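Local structure of MdbA (Actinomyces oris, 4Z7X) at residues Pro96-Leu99 with Trp104-Val107; Asn110-Val115 with Ser125-Ala130; Val115-Pro120 with Asp175-Trp180. The protein is a thiol-disulfide oxidoreductase that probably introduces disulfide bonds into exported proteins, a task linked to sortase-mediated pilus assembly. All coordinates share one frame; numbering follows the deposited sequence. Where two conformers were deposited one is given.

Contact 1 of 3, residues Pro96-Leu99 with Trp104-Val107; sequences PCKL and WTSV
Lys98 and Thr105 are the nearest CA pair, 6.2 Å apart, between the irregular segment 96-99 and the helical segment 104-107. Lys98 spans two residues of the helix. With CG anti to its backbone nitrogen (chi1 -169°) and every later torsion extended, its chain runs past Thr105 and on to the next residue, where Lys98 NZ gives a hydrogen bond to Ser106 OG at 2.8 Å. The same ammonium forms a salt bridge with Glu103, so its tip is held by a hydroxyl and a carboxylate near the helix start. Along the way the aliphatic part does the packing: CB and CG of Lys98 rest against the Thr105 methyl, with Lys98 CG and Thr105 CG2 4.0 Å apart. That methyl also meets the carbonyl of Cys97, Thr105 CG2 lying 3.5 Å from Cys97 O. Thr105 thus divides its two branches, the methyl meeting 96-99 while OG1 is hydrogen-bonded to Asp64 and Ser66. The CB of Cys97 points away from the helix. The contact lies where strand 91-96 leads into helix 103-118, with Cys97 backbone-bonded to Phe63 of the adjacent strand 58-63 and helix 178-190 packed against the loop, its Asp185 and Phe188 touching the Cys97 side chain and Asp185 accepting a hydrogen bond from Lys98 N.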
loop_
_atom_site.group_PDB
_atom_site.type_symbol
_atom_site.label_atom_id
_atom_site.label_comp_id
_atom_site.label_asym_id
_atom_site.label_seq_id
_atom_site.Cartn_x
_atom_site.Cartn_y
_atom_site.Cartn_z
ATOM N N PRO A 96 5.434 -0.903 -1.345
ATOM C CA PRO A 96 5.968 -0.249 -0.156
ATOM C C PRO A 96 7.469 -0.049 -0.268
ATOM O O PRO A 96 8.153 -0.849 -0.875
ATOM C CB PRO A 96 5.659 -1.263 0.947
ATOM C CG PRO A 96 5.804 -2.577 0.252
ATOM C CD PRO A 96 5.262 -2.345 -1.133
ATOM N N CYS A 97 7.958 1.020 0.335
ATOM C CA CYS A 97 9.379 1.192 0.580
ATOM C C CYS A 97 9.665 1.963 1.856
ATOM O O CYS A 97 8.760 2.406 2.539
ATOM C CB CYS A 97 10.034 1.849 -0.645
ATOM S SG CYS A 97 9.619 3.591 -0.826
ATOM N N LYS A 98 10.941 2.091 2.180
ATOM C CA LYS A 98 11.392 2.800 3.362
ATOM C C LYS A 98 12.360 3.910 2.938
ATOM O O LYS A 98 13.431 4.093 3.539
ATOM C CB LYS A 98 12.033 1.796 4.333
ATOM C CG LYS A 98 12.326 2.307 5.741
ATOM C CD LYS A 98 12.694 1.164 6.703
ATOM C CE LYS A 98 13.271 1.674 8.006
ATOM N NZ LYS A 98 13.763 0.608 8.919
ATOM N N LEU A 99 11.971 4.672 1.924
ATOM C CA LEU A 99 12.841 5.708 1.381
ATOM C C LEU A 99 13.316 6.700 2.443
ATOM O O LEU A 99 14.462 7.113 2.430
ATOM C CB LEU A 99 12.083 6.442 0.273
ATOM C CG LEU A 99 12.846 7.531 -0.460
ATOM C CD1 LEU A 99 14.056 6.931 -1.183
ATOM C CD2 LEU A 99 11.945 8.215 -1.451
ATOM N N TRP A 104 9.345 3.969 12.013
ATOM C CA TRP A 104 7.874 3.862 11.917
ATOM C C TRP A 104 7.447 3.014 10.704
ATOM O O TRP A 104 6.537 2.214 10.812
ATOM C CB TRP A 104 7.221 5.240 11.836
ATOM C CG TRP A 104 5.746 5.212 11.654
ATOM C CD1 TRP A 104 5.044 5.742 10.610
ATOM C CD2 TRP A 104 4.769 4.651 12.546
ATOM N NE1 TRP A 104 3.704 5.569 10.790
ATOM C CE2 TRP A 104 3.496 4.900 11.970
ATOM C CE3 TRP A 104 4.836 3.972 13.777
ATOM C CZ2 TRP A 104 2.308 4.475 12.566
ATOM C CZ3 TRP A 104 3.631 3.552 14.370
ATOM C CH2 TRP A 104 2.400 3.808 13.765
ATOM N N THR A 105 8.126 3.168 9.568
ATOM C CA THR A 105 7.807 2.377 8.406
ATOM C C THR A 105 7.947 0.886 8.673
ATOM O O THR A 105 7.079 0.115 8.233
ATOM C CB THR A 105 8.660 2.828 7.208
ATOM O OG1 THR A 105 8.386 4.215 6.983
ATOM C CG2 THR A 105 8.383 1.995 5.956
ATOM N N SER A 106 9.010 0.472 9.379
ATOM C CA SER A 106 9.148 -0.935 9.721
ATOM C C SER A 106 8.053 -1.386 10.692
ATOM O O SER A 106 7.587 -2.509 10.619
ATOM C CB SER A 106 10.521 -1.255 10.318
ATOM O OG SER A 106 11.547 -1.120 9.328
ATOM N N VAL A 107 7.697 -0.528 11.641
ATOM C CA VAL A 107 6.636 -0.872 12.589
ATOM C C VAL A 107 5.339 -1.145 11.822
ATOM O O VAL A 107 4.696 -2.203 12.004
ATOM C CB VAL A 107 6.457 0.214 13.641
ATOM C CG1 VAL A 107 5.288 -0.104 14.559
ATOM C CG2 VAL A 107 7.740 0.363 14.459
#

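Contact 2 of 3, residues Asn110-Val115 with Ser125-Ala130; sequences NAMGVV and SFHNAA
Phe126 and His127 both hold CG anti to their backbone nitrogens (chi1 -175° for Phe126), and Phe126 thereby sends its ring across to Ala111, Met112 and Val115. Met112, modelled as selenomethionine, starts out the same way but bends at chi2 and chi3, which in the conformer described carries its methyl to the opposite helix. There Met112 CE lies 3.5 Å from His127 CB and meets the imidazole at its edge. The Phe126 ring is approached differently by each partner. Val115 CG2 sits over one face as a CH-pi contact, 4.1 Å from the Phe126 ring centroid and 23° off the normal, displaced toward the rim near CD2. At the ring's edge, Ala111 CB lies 4.0 Å from Phe126 CZ. The selenium of Met112 is also at the edge, 5.5 Å from the Phe126 centroid, a Met-aromatic contact. These groups interlock between two nearly antiparallel helical segments, whose axes pass 10.7 Å apart at 163°. Helices 103-118 and 123-140 probably belong to a helical insertion in the thioredoxin fold, between strand 91-96 and helix 178-190, like that of DsbA-type oxidoreductases. Phe168 of helix 168-174 meets the Phe126 ring as well, and Leu151 and Ala155 of helix 148-157 touch it. His127 ND1 is hydrogen-bonded to the Tyr65 hydroxyl, and the imidazole meets Phe63 and Phe131 edge-to-face.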
loop_
_atom_site.group_PDB
_atom_site.type_symbol
_atom_site.label_atom_id
_atom_site.label_comp_id
_atom_site.label_asym_id
_atom_site.label_seq_id
_atom_site.Cartn_x
_atom_site.Cartn_y
_atom_site.Cartn_z
ATOM N N ASN A 110 5.521 -4.328 9.584
ATOM C CA ASN A 110 5.370 -5.559 10.326
ATOM C C ASN A 110 3.916 -5.838 10.702
ATOM O O ASN A 110 3.454 -6.966 10.594
ATOM C CB ASN A 110 6.289 -5.539 11.553
ATOM C CG ASN A 110 7.683 -6.001 11.199
ATOM O OD1 ASN A 110 7.844 -7.159 10.868
ATOM N ND2 ASN A 110 8.685 -5.124 11.257
ATOM N N ALA A 111 3.171 -4.804 11.101
ATOM C CA ALA A 111 1.763 -4.992 11.426
ATOM C C ALA A 111 0.966 -5.293 10.141
ATOM O O ALA A 111 0.114 -6.173 10.131
ATOM C CB ALA A 111 1.184 -3.761 12.098
HETATM N N MSE A 112 1.285 -4.600 9.060
HETATM C CA MSE A 112 0.633 -4.857 7.770
HETATM C C MSE A 112 0.897 -6.264 7.301
HETATM O O MSE A 112 0.022 -6.900 6.722
HETATM C CB MSE A 112 1.089 -3.854 6.703
HETATM C CG MSE A 112 0.444 -4.110 5.321
HETATM SE SE MSE A 112 -1.552 -4.267 5.325
HETATM C CE MSE A 112 -1.850 -2.335 5.215
ATOM N N GLY A 113 2.102 -6.792 7.542
ATOM C CA GLY A 113 2.407 -8.169 7.143
ATOM C C GLY A 113 1.493 -9.162 7.849
ATOM O O GLY A 113 0.990 -10.115 7.242
ATOM N N VAL A 114 1.258 -8.934 9.137
ATOM C CA VAL A 114 0.352 -9.804 9.891
ATOM C C VAL A 114 -1.065 -9.694 9.314
ATOM O O VAL A 114 -1.744 -10.690 9.124
ATOM C CB VAL A 114 0.327 -9.395 11.388
ATOM C CG1 VAL A 114 -0.751 -10.164 12.143
ATOM C CG2 VAL A 114 1.685 -9.564 12.079
ATOM N N VAL A 115 -1.506 -8.456 9.014
ATOM C CA VAL A 115 -2.829 -8.288 8.446
ATOM C C VAL A 115 -2.937 -9.005 7.077
ATOM O O VAL A 115 -3.940 -9.686 6.799
ATOM C CB VAL A 115 -3.233 -6.795 8.385
ATOM C CG1 VAL A 115 -4.553 -6.666 7.675
ATOM C CG2 VAL A 115 -3.318 -6.242 9.763
ATOM N N SER A 125 -8.283 -1.356 4.204
ATOM C CA SER A 125 -8.771 -0.456 5.241
ATOM C C SER A 125 -7.691 -0.181 6.271
ATOM O O SER A 125 -7.541 0.936 6.786
ATOM C CB SER A 125 -9.976 -1.066 5.925
ATOM O OG SER A 125 -11.046 -1.084 5.041
ATOM N N PHE A 126 -6.895 -1.206 6.566
ATOM C CA PHE A 126 -5.791 -1.025 7.537
ATOM C C PHE A 126 -4.714 -0.117 6.962
ATOM O O PHE A 126 -4.134 0.714 7.657
ATOM C CB PHE A 126 -5.228 -2.368 7.967
ATOM C CG PHE A 126 -4.195 -2.250 9.041
ATOM C CD1 PHE A 126 -4.537 -1.807 10.325
ATOM C CD2 PHE A 126 -2.896 -2.594 8.802
ATOM C CE1 PHE A 126 -3.586 -1.707 11.313
ATOM C CE2 PHE A 126 -1.916 -2.492 9.810
ATOM C CZ PHE A 126 -2.263 -2.017 11.053
ATOM N N HIS A 127 -4.435 -0.292 5.683
ATOM C CA HIS A 127 -3.510 0.601 4.986
ATOM C C HIS A 127 -3.922 2.048 5.163
ATOM O O HIS A 127 -3.129 2.911 5.527
ATOM C CB HIS A 127 -3.511 0.229 3.494
ATOM C CG HIS A 127 -2.656 1.089 2.630
ATOM N ND1 HIS A 127 -1.292 0.963 2.578
ATOM C CD2 HIS A 127 -2.985 2.048 1.737
ATOM C CE1 HIS A 127 -0.816 1.824 1.708
ATOM N NE2 HIS A 127 -1.829 2.487 1.171
ATOM N N ASN A 128 -5.187 2.307 4.883
ATOM C CA ASN A 128 -5.732 3.642 5.104
ATOM C C ASN A 128 -5.601 4.099 6.545
ATOM O O ASN A 128 -5.268 5.281 6.818
ATOM C CB ASN A 128 -7.198 3.700 4.687
ATOM C CG ASN A 128 -7.798 5.054 4.954
ATOM O OD1 ASN A 128 -7.532 6.011 4.214
ATOM N ND2 ASN A 128 -8.579 5.171 6.011
ATOM N N ALA A 129 -5.941 3.212 7.476
ATOM C CA ALA A 129 -5.920 3.593 8.862
ATOM C C ALA A 129 -4.523 3.927 9.359
ATOM O O ALA A 129 -4.355 4.824 10.196
ATOM C CB ALA A 129 -6.596 2.526 9.713
ATOM N N ALA A 130 -3.507 3.216 8.854
ATOM C CA ALA A 130 -2.129 3.463 9.276
ATOM C C ALA A 130 -1.692 4.818 8.760
ATOM O O ALA A 130 -1.015 5.553 9.455
ATOM C CB ALA A 130 -1.219 2.395 8.740
#

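Contact 3 of 3, residues Val115-Pro120 with Asp175-Trp180; sequences VLDEAP and DKYGKW. With 3CX ((2S)-3-(cyclohexylamino)-2-hydroxypropane-1-sulfonic acid), chain C.
Asp117 and Tyr177 extend toward each other from the two segments, and Tyr177 OH donates a hydrogen bond to Asp117 OD2 at 2.6 Å. The carboxylate is turned 59° against the phenol ring and takes the hydroxyl on its anti side, 34° out of its own plane. Its other oxygen, OD1, accepts a bond from Lys33 N, so both ends of the carboxylate are engaged. Lys176 CG lies over the outer part of one face of the tyrosine ring. A phenylalanine in place of Tyr177 would probably leave Asp117 OD2 without this donor and the carboxylate less firmly fixed. One residue earlier on helix 103-118, Leu116 meets Trp180. With CG anti to the backbone N (chi1 -176°), Trp180 extends its indole, whose NE1 is bonded to Ala39 O, roughly perpendicular to the leucine side chain, and Leu116 CD1 touches Trp180 CH2 at 3.6 Å. The two methyls of Leu116 serve different partners: Leu116 CD2 packs on the cyclohexyl ring of the bound cyclohexylamino-hydroxypropanesulfonate, 3.7 Å from ligand CAE. Pro120 CB adds to the same ring, 3.8 Å from ligand CAG. The contact joins the C-terminal end of helix 103-118 to the turn that starts helix 178-190, where Tyr177 is the N-cap residue; Pro32 packs on Asp117, Tyr177 and Trp180, and helix 123-140 meets Leu116 through Ser123.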
loop_
_atom_site.group_PDB
_atom_site.type_symbol
_atom_site.label_atom_id
_atom_site.label_comp_id
_atom_site.label_asym_id
_atom_site.label_seq_id
_atom_site.Cartn_x
_atom_site.Cartn_y
_atom_site.Cartn_z
ATOM N N VAL A 115 -1.506 -8.456 9.014
ATOM C CA VAL A 115 -2.829 -8.288 8.446
ATOM C C VAL A 115 -2.937 -9.005 7.077
ATOM O O VAL A 115 -3.940 -9.686 6.799
ATOM C CB VAL A 115 -3.233 -6.795 8.385
ATOM C CG1 VAL A 115 -4.553 -6.666 7.675
ATOM C CG2 VAL A 115 -3.318 -6.242 9.763
ATOM N N LEU A 116 -1.956 -8.800 6.207
ATOM C CA LEU A 116 -1.983 -9.486 4.921
ATOM C C LEU A 116 -2.075 -10.985 5.046
ATOM O O LEU A 116 -2.791 -11.647 4.295
ATOM C CB LEU A 116 -0.766 -9.116 4.092
ATOM C CG LEU A 116 -0.771 -7.673 3.564
ATOM C CD1 LEU A 116 0.572 -7.276 2.971
ATOM C CD2 LEU A 116 -1.867 -7.429 2.516
ATOM N N ASP A 117 -1.321 -11.529 5.981
ATOM C CA ASP A 117 -1.251 -12.956 6.142
ATOM C C ASP A 117 -2.451 -13.544 6.891
ATOM O O ASP A 117 -2.819 -14.682 6.619
ATOM C CB ASP A 117 0.029 -13.355 6.894
ATOM C CG ASP A 117 1.258 -13.437 5.996
ATOM O OD1 ASP A 117 1.111 -13.422 4.748
ATOM O OD2 ASP A 117 2.374 -13.596 6.552
ATOM N N GLU A 118 -3.052 -12.797 7.832
ATOM C CA GLU A 118 -4.070 -13.361 8.700
ATOM C C GLU A 118 -5.460 -12.726 8.594
ATOM O O GLU A 118 -6.456 -13.327 9.019
ATOM C CB GLU A 118 -3.600 -13.297 10.139
ATOM C CG GLU A 118 -2.287 -14.031 10.359
ATOM C CD GLU A 118 -2.301 -14.851 11.625
ATOM O OE1 GLU A 118 -3.037 -14.492 12.568
ATOM O OE2 GLU A 118 -1.600 -15.871 11.668
ATOM N N ALA A 119 -5.528 -11.506 8.066
ATOM C CA ALA A 119 -6.802 -10.788 7.937
ATOM C C ALA A 119 -6.825 -9.976 6.627
ATOM O O ALA A 119 -7.045 -8.761 6.636
ATOM C CB ALA A 119 -7.025 -9.886 9.124
ATOM N N PRO A 120 -6.589 -10.643 5.497
ATOM C CA PRO A 120 -6.459 -9.902 4.234
ATOM C C PRO A 120 -7.722 -9.103 3.863
ATOM O O PRO A 120 -7.610 -8.076 3.210
ATOM C CB PRO A 120 -6.153 -10.996 3.201
ATOM C CG PRO A 120 -6.644 -12.270 3.868
ATOM C CD PRO A 120 -6.291 -12.069 5.329
ATOM N N ASP A 175 10.972 -8.176 14.223
ATOM C CA ASP A 175 11.081 -7.737 12.821
ATOM C C ASP A 175 10.773 -8.914 11.900
ATOM O O ASP A 175 11.535 -9.215 10.974
ATOM C CB ASP A 175 12.485 -7.178 12.573
ATOM C CG ASP A 175 12.614 -6.325 11.330
ATOM O OD1 ASP A 175 11.593 -5.730 10.884
ATOM O OD2 ASP A 175 13.791 -6.176 10.832
ATOM N N LYS A 176 9.614 -9.532 12.121
ATOM C CA LYS A 176 9.212 -10.704 11.383
ATOM C C LYS A 176 9.295 -10.488 9.850
ATOM O O LYS A 176 9.682 -11.410 9.108
ATOM C CB LYS A 176 7.787 -11.111 11.738
ATOM C CG LYS A 176 7.282 -12.342 10.990
ATOM C CD LYS A 176 5.905 -12.783 11.501
ATOM C CE LYS A 176 5.378 -13.986 10.720
ATOM N NZ LYS A 176 6.192 -15.154 11.159
ATOM N N TYR A 177 8.874 -9.306 9.413
ATOM C CA TYR A 177 8.831 -8.985 8.008
ATOM C C TYR A 177 9.940 -8.068 7.532
ATOM O O TYR A 177 9.823 -7.391 6.497
ATOM C CB TYR A 177 7.425 -8.456 7.583
ATOM C CG TYR A 177 6.300 -9.452 7.854
ATOM C CD1 TYR A 177 6.012 -10.487 6.974
ATOM C CD2 TYR A 177 5.537 -9.368 9.005
ATOM C CE1 TYR A 177 5.000 -11.394 7.221
ATOM C CE2 TYR A 177 4.508 -10.268 9.259
ATOM C CZ TYR A 177 4.239 -11.289 8.366
ATOM O OH TYR A 177 3.222 -12.213 8.617
ATOM N N GLY A 178 11.075 -8.113 8.215
ATOM C CA GLY A 178 12.220 -7.311 7.782
ATOM C C GLY A 178 12.662 -7.594 6.387
ATOM O O GLY A 178 13.139 -6.701 5.722
ATOM N N LYS A 179 12.525 -8.848 5.940
ATOM C CA LYS A 179 12.874 -9.172 4.551
ATOM C C LYS A 179 11.980 -8.466 3.546
ATOM O O LYS A 179 12.410 -8.079 2.446
ATOM C CB LYS A 179 12.811 -10.683 4.269
ATOM C CG LYS A 179 13.969 -11.448 4.874
ATOM C CD LYS A 179 13.804 -12.961 4.665
ATOM C CE LYS A 179 13.674 -13.393 3.217
ATOM N NZ LYS A 179 13.512 -14.887 3.150
ATOM N N TRP A 180 10.741 -8.267 3.931
ATOM C CA TRP A 180 9.803 -7.569 3.048
ATOM C C TRP A 180 10.188 -6.102 2.917
ATOM O O TRP A 180 10.161 -5.532 1.835
ATOM C CB TRP A 180 8.388 -7.667 3.625
ATOM C CG TRP A 180 7.309 -7.076 2.774
ATOM C CD1 TRP A 180 7.292 -6.960 1.433
ATOM C CD2 TRP A 180 6.088 -6.520 3.243
ATOM N NE1 TRP A 180 6.106 -6.384 1.013
ATOM C CE2 TRP A 180 5.345 -6.121 2.115
ATOM C CE3 TRP A 180 5.521 -6.362 4.502
ATOM C CZ2 TRP A 180 4.104 -5.518 2.213
ATOM C CZ3 TRP A 180 4.287 -5.754 4.601
ATOM C CH2 TRP A 180 3.578 -5.371 3.474
HETATM O OAA 3CX C . -10.281 -11.864 -7.540
HETATM O OAB 3CX C . -8.761 -9.953 -8.252
HETATM O OAC 3CX C . -6.842 -9.118 -5.883
HETATM O OAD 3CX C . -7.821 -12.075 -8.006
HETATM C CAE 3CX C . -4.586 -8.676 0.296
HETATM C CAF 3CX C . -3.594 -9.574 -0.396
HETATM C CAG 3CX C . -6.058 -8.967 0.033
HETATM C CAH 3CX C . -3.985 -9.768 -1.862
HETATM C CAI 3CX C . -6.480 -9.187 -1.400
HETATM C CAJ 3CX C . -6.814 -10.567 -4.028
HETATM C CAK 3CX C . -8.437 -10.982 -5.870
HETATM N NAL 3CX C . -5.546 -9.902 -3.671
HETATM C CAM 3CX C . -7.028 -10.471 -5.531
HETATM C CAN 3CX C . -5.319 -9.225 -2.353
HETATM S SAO 3CX C . -8.815 -11.169 -7.483
#

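In the fold
Helix 103-118 runs through all three contacts, which take up its start, its middle and its end in turn. The centres of contact 1 and contact 2 are about 12 Å apart, those of contact 1 and contact 3 about 13 Å, and those of contact 2 and contact 3 about 9 Å. Contact 1 closes before the others open, whereas the segments of contacts 2 and 3 alternate and share Val115. Asn110 links this pair, its side chain bonding Tyr177 N and Asp175. Pro96 also packs on Trp180. Contacts 1 and 3 tie the two ends of helix 103-118 to the loop after strand 91-96 and to helix 178-190, while contact 2 packs it within the probable helical insertion.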